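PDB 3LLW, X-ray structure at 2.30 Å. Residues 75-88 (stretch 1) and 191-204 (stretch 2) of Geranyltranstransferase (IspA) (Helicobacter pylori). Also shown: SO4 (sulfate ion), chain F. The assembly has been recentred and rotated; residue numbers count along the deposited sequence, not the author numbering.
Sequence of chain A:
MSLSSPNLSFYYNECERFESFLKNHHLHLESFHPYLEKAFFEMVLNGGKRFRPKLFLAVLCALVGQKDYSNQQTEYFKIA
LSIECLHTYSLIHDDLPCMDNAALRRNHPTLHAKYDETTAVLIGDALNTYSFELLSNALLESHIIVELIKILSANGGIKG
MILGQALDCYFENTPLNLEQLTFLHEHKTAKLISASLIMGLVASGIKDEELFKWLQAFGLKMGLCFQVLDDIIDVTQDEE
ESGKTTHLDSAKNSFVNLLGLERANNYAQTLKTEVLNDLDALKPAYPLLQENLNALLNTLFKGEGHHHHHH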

# COMPACT_ATOMS: atom_id res chain seq x y z
N GLU A 75 -15.16 4.34 13.34
CA GLU A 75 -14.17 5.00 12.51
C GLU A 75 -12.77 4.90 13.10
O GLU A 75 -11.80 4.69 12.36
CB GLU A 75 -14.55 6.47 12.30
CG GLU A 75 -15.98 6.69 11.79
CD GLU A 75 -16.34 5.78 10.63
OE1 GLU A 75 -17.37 5.07 10.72
OE2 GLU A 75 -15.60 5.75 9.62
N TYR A 76 -12.67 5.04 14.43
CA TYR A 76 -11.41 4.87 15.15
C TYR A 76 -10.92 3.41 15.08
O TYR A 76 -9.72 3.14 15.00
CB TYR A 76 -11.58 5.31 16.60
CG TYR A 76 -11.89 6.79 16.79
CD1 TYR A 76 -11.24 7.76 16.04
CD2 TYR A 76 -12.82 7.21 17.75
CE1 TYR A 76 -11.50 9.12 16.22
CE2 TYR A 76 -13.10 8.56 17.93
CZ TYR A 76 -12.43 9.51 17.16
OH TYR A 76 -12.69 10.85 17.33
N PHE A 77 -11.86 2.48 15.10
CA PHE A 77 -11.54 1.07 15.00
C PHE A 77 -11.00 0.75 13.59
O PHE A 77 -10.03 0.03 13.47
CB PHE A 77 -12.75 0.21 15.34
CG PHE A 77 -13.05 0.10 16.81
CD1 PHE A 77 -12.18 0.63 17.77
CD2 PHE A 77 -14.18 -0.58 17.24
CE1 PHE A 77 -12.45 0.51 19.12
CE2 PHE A 77 -14.46 -0.72 18.60
CZ PHE A 77 -13.59 -0.17 19.54
N LYS A 78 -11.60 1.33 12.56
CA LYS A 78 -11.11 1.22 11.18
C LYS A 78 -9.64 1.63 11.07
O LYS A 78 -8.82 0.86 10.57
CB LYS A 78 -11.95 2.10 10.25
CG LYS A 78 -13.25 1.47 9.80
CD LYS A 78 -14.05 2.51 9.06
CE LYS A 78 -15.47 2.05 8.74
NZ LYS A 78 -16.26 3.16 8.13
N ILE A 79 -9.32 2.83 11.58
CA ILE A 79 -7.95 3.31 11.67
C ILE A 79 -7.00 2.39 12.44
O ILE A 79 -5.89 2.09 11.98
CB ILE A 79 -7.91 4.70 12.31
CG1 ILE A 79 -8.72 5.69 11.44
CG2 ILE A 79 -6.46 5.13 12.52
CD1 ILE A 79 -9.01 7.03 12.08
N ALA A 80 -7.45 1.93 13.61
CA ALA A 80 -6.69 0.98 14.41
C ALA A 80 -6.46 -0.32 13.63
O ALA A 80 -5.37 -0.90 13.70
CB ALA A 80 -7.43 0.70 15.71
N LEU A 81 -7.48 -0.74 12.88
CA LEU A 81 -7.43 -1.95 12.05
C LEU A 81 -6.47 -1.78 10.87
O LEU A 81 -5.81 -2.74 10.45
CB LEU A 81 -8.84 -2.33 11.56
CG LEU A 81 -9.00 -3.67 10.82
CD1 LEU A 81 -8.32 -4.80 11.56
CD2 LEU A 81 -10.46 -4.01 10.54
N SER A 82 -6.34 -0.55 10.36
CA SER A 82 -5.41 -0.31 9.24
C SER A 82 -3.97 -0.54 9.67
O SER A 82 -3.17 -1.07 8.91
CB SER A 82 -5.55 1.09 8.69
OG SER A 82 -4.95 2.01 9.55
N ILE A 83 -3.65 -0.13 10.90
CA ILE A 83 -2.34 -0.37 11.49
C ILE A 83 -2.09 -1.88 11.68
O ILE A 83 -1.00 -2.37 11.41
CB ILE A 83 -2.19 0.34 12.84
CG1 ILE A 83 -2.52 1.84 12.71
CG2 ILE A 83 -0.77 0.19 13.35
CD1 ILE A 83 -2.57 2.61 14.03
N GLU A 84 -3.12 -2.60 12.12
CA GLU A 84 -2.99 -4.02 12.38
C GLU A 84 -2.77 -4.78 11.06
O GLU A 84 -1.91 -5.64 11.00
CB GLU A 84 -4.18 -4.54 13.21
CG GLU A 84 -4.10 -6.00 13.74
CD GLU A 84 -2.92 -6.30 14.69
OE1 GLU A 84 -2.31 -5.36 15.27
OE2 GLU A 84 -2.61 -7.50 14.86
N CYS A 85 -3.48 -4.39 10.00
CA CYS A 85 -3.29 -4.97 8.66
C CYS A 85 -1.88 -4.80 8.08
O CYS A 85 -1.30 -5.75 7.54
CB CYS A 85 -4.33 -4.43 7.67
SG CYS A 85 -5.97 -5.07 7.99
N LEU A 86 -1.34 -3.59 8.21
CA LEU A 86 0.04 -3.31 7.80
C LEU A 86 1.03 -4.17 8.56
O LEU A 86 1.95 -4.71 7.97
CB LEU A 86 0.39 -1.84 7.97
CG LEU A 86 1.52 -1.36 7.05
CD1 LEU A 86 1.07 -1.36 5.60
CD2 LEU A 86 2.01 0.02 7.45
N HIS A 87 0.84 -4.31 9.87
CA HIS A 87 1.69 -5.16 10.68
C HIS A 87 1.59 -6.63 10.24
O HIS A 87 2.59 -7.32 10.17
CB HIS A 87 1.34 -5.03 12.17
CG HIS A 87 2.04 -6.04 13.04
ND1 HIS A 87 3.42 -6.09 13.17
CD2 HIS A 87 1.56 -7.04 13.82
CE1 HIS A 87 3.75 -7.08 13.98
NE2 HIS A 87 2.64 -7.67 14.39
N THR A 88 0.37 -7.08 9.94
CA THR A 88 0.12 -8.47 9.57
C THR A 88 0.74 -8.81 8.22
O THR A 88 1.30 -9.90 8.05
CB THR A 88 -1.40 -8.76 9.52
OG1 THR A 88 -2.01 -8.24 10.70
CG2 THR A 88 -1.67 -10.25 9.42
N LYS A 191 9.48 2.37 14.31
CA LYS A 191 8.82 3.34 13.42
C LYS A 191 7.30 3.23 13.39
O LYS A 191 6.60 4.24 13.52
CB LYS A 191 9.38 3.22 12.00
CG LYS A 191 9.94 4.54 11.44
CD LYS A 191 11.34 4.79 11.99
CE LYS A 191 12.14 5.76 11.12
NZ LYS A 191 12.20 7.12 11.73
N LEU A 192 6.81 2.00 13.23
CA LEU A 192 5.37 1.70 13.24
C LEU A 192 4.71 1.85 14.62
O LEU A 192 3.52 2.21 14.74
CB LEU A 192 5.13 0.28 12.68
CG LEU A 192 3.70 -0.16 12.34
CD1 LEU A 192 3.10 0.77 11.30
CD2 LEU A 192 3.62 -1.65 11.88
N ILE A 193 5.48 1.59 15.66
CA ILE A 193 5.07 1.80 17.06
C ILE A 193 4.94 3.32 17.35
O ILE A 193 3.98 3.77 17.99
CB ILE A 193 6.09 1.10 18.00
CG1 ILE A 193 5.85 -0.43 17.97
CG2 ILE A 193 6.05 1.63 19.43
CD1 ILE A 193 6.86 -1.17 18.77
N SER A 194 5.89 4.12 16.87
CA SER A 194 5.79 5.58 17.08
C SER A 194 4.70 6.17 16.18
O SER A 194 4.00 7.09 16.60
CB SER A 194 7.16 6.28 16.98
OG SER A 194 7.25 7.16 15.88
N ALA A 195 4.51 5.59 14.99
CA ALA A 195 3.40 5.97 14.10
C ALA A 195 2.04 5.74 14.74
O ALA A 195 1.23 6.68 14.78
CB ALA A 195 3.47 5.28 12.74
N SER A 196 1.80 4.52 15.24
CA SER A 196 0.62 4.20 16.09
C SER A 196 0.31 5.29 17.14
O SER A 196 -0.82 5.76 17.25
CB SER A 196 0.80 2.86 16.80
OG SER A 196 1.18 1.82 15.88
N LEU A 197 1.32 5.70 17.90
CA LEU A 197 1.15 6.73 18.92
C LEU A 197 0.71 8.08 18.36
O LEU A 197 -0.32 8.59 18.76
CB LEU A 197 2.40 6.89 19.77
CG LEU A 197 2.70 5.72 20.69
CD1 LEU A 197 4.13 5.76 21.09
CD2 LEU A 197 1.84 5.75 21.94
N ILE A 198 1.45 8.61 17.38
CA ILE A 198 1.11 9.92 16.76
C ILE A 198 -0.14 9.92 15.86
O ILE A 198 -0.79 10.98 15.67
CB ILE A 198 2.31 10.58 16.03
CG1 ILE A 198 2.80 9.70 14.88
CG2 ILE A 198 3.43 10.88 17.04
CD1 ILE A 198 3.91 10.30 14.03
N MET A 199 -0.49 8.74 15.35
CA MET A 199 -1.74 8.56 14.62
C MET A 199 -2.90 8.66 15.61
O MET A 199 -3.99 9.10 15.24
CB MET A 199 -1.79 7.23 13.83
CG MET A 199 -1.04 7.20 12.46
SD MET A 199 -0.78 5.46 11.87
CE MET A 199 -2.41 5.23 11.15
N GLY A 200 -2.66 8.27 16.87
CA GLY A 200 -3.59 8.57 17.98
C GLY A 200 -3.84 10.07 18.22
O GLY A 200 -4.98 10.49 18.45
N LEU A 201 -2.78 10.87 18.18
CA LEU A 201 -2.92 12.35 18.38
C LEU A 201 -3.67 12.99 17.22
O LEU A 201 -4.68 13.66 17.42
CB LEU A 201 -1.55 13.04 18.59
CG LEU A 201 -1.56 14.57 18.76
CD1 LEU A 201 -2.45 15.03 19.92
CD2 LEU A 201 -0.16 15.11 18.96
N VAL A 202 -3.17 12.77 16.01
CA VAL A 202 -3.79 13.22 14.77
C VAL A 202 -5.29 12.87 14.69
O VAL A 202 -6.12 13.77 14.48
CB VAL A 202 -3.00 12.67 13.54
CG1 VAL A 202 -3.78 12.81 12.24
CG2 VAL A 202 -1.67 13.39 13.43
N ALA A 203 -5.63 11.60 14.91
CA ALA A 203 -7.03 11.14 14.89
C ALA A 203 -7.94 11.79 15.95
O ALA A 203 -9.13 11.93 15.72
CB ALA A 203 -7.11 9.62 15.00
N SER A 204 -7.37 12.19 17.09
CA SER A 204 -8.15 12.87 18.14
C SER A 204 -8.59 14.28 17.77
O SER A 204 -9.53 14.81 18.37
CB SER A 204 -7.39 12.89 19.47
OG SER A 204 -6.35 13.85 19.44
S SO4 F . 2.26 -8.30 18.43
O1 SO4 F . 2.00 -9.33 17.41
O2 SO4 F . 3.50 -7.59 18.14
O3 SO4 F . 1.15 -7.34 18.51
O4 SO4 F . 2.42 -8.97 19.72

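Residues 75-88 and 191-204 form two helices that run nearly antiparallel, with an angle of 169° between their N-to-C directions and axes 11.2 Å apart at closest approach. No hydrogen bond joins them; the 418 Å² buried between them is covered mainly by apolar side chains.

Ile-83 lies at the centre, its CA 7.1 Å from the CA of Ser-196. Its chi1 of -53° (m) and chi2 of 173° (t) give an extended chain whose CG1 lies 3.7 Å from Met-199 CE, while CG2 approaches Ser-196 OG at 3.6 Å and Leu-192 CD1 at 4.4 Å. The m rotamer of Ser-196 directs OG back to its own helix, where it donates to Leu-192 O at 2.6 Å; the hydroxyl can therefore lie against the Ile-83 methyl with its proton already engaged. Ser-82, whose CA-to-CB bond points sideways, is in the p rotamer, and its OG likewise donates to a carbonyl of its own helix, Ile-79 O, at 2.6 Å.

Met-199 points toward the opposing helix. Its m and t angles at chi1 and chi2 carry the sulfur outward, and chi3 of 82° (p) then places CE near Ile-83 and also 4.3 Å from Ile-79 CG2. Ile-79 shares the m, t conformation of Ile-83; its CD1 reaches Ala-203 CB at 4.3 Å. Nearby, Tyr-76 leaves its backbone sideways, but chi1 of -64° brings the ring closer, with CE1 3.7 Å from Ala-203 O in an oblique approach.

Towards the other end, Leu-192 and Leu-86 both point across the interface in t, p conformations, and their CD1 and CD2 atoms, respectively, meet at 4.1 Å. Leu-192 CD2 lies 4.1 Å from His-87 CB. The His-87 side chain, with chi1 at 171° (t), extends its imidazole beyond this contact, where NE2 makes a weak hydrogen bond to sulfate O1 at 3.5 Å, near the ring plane.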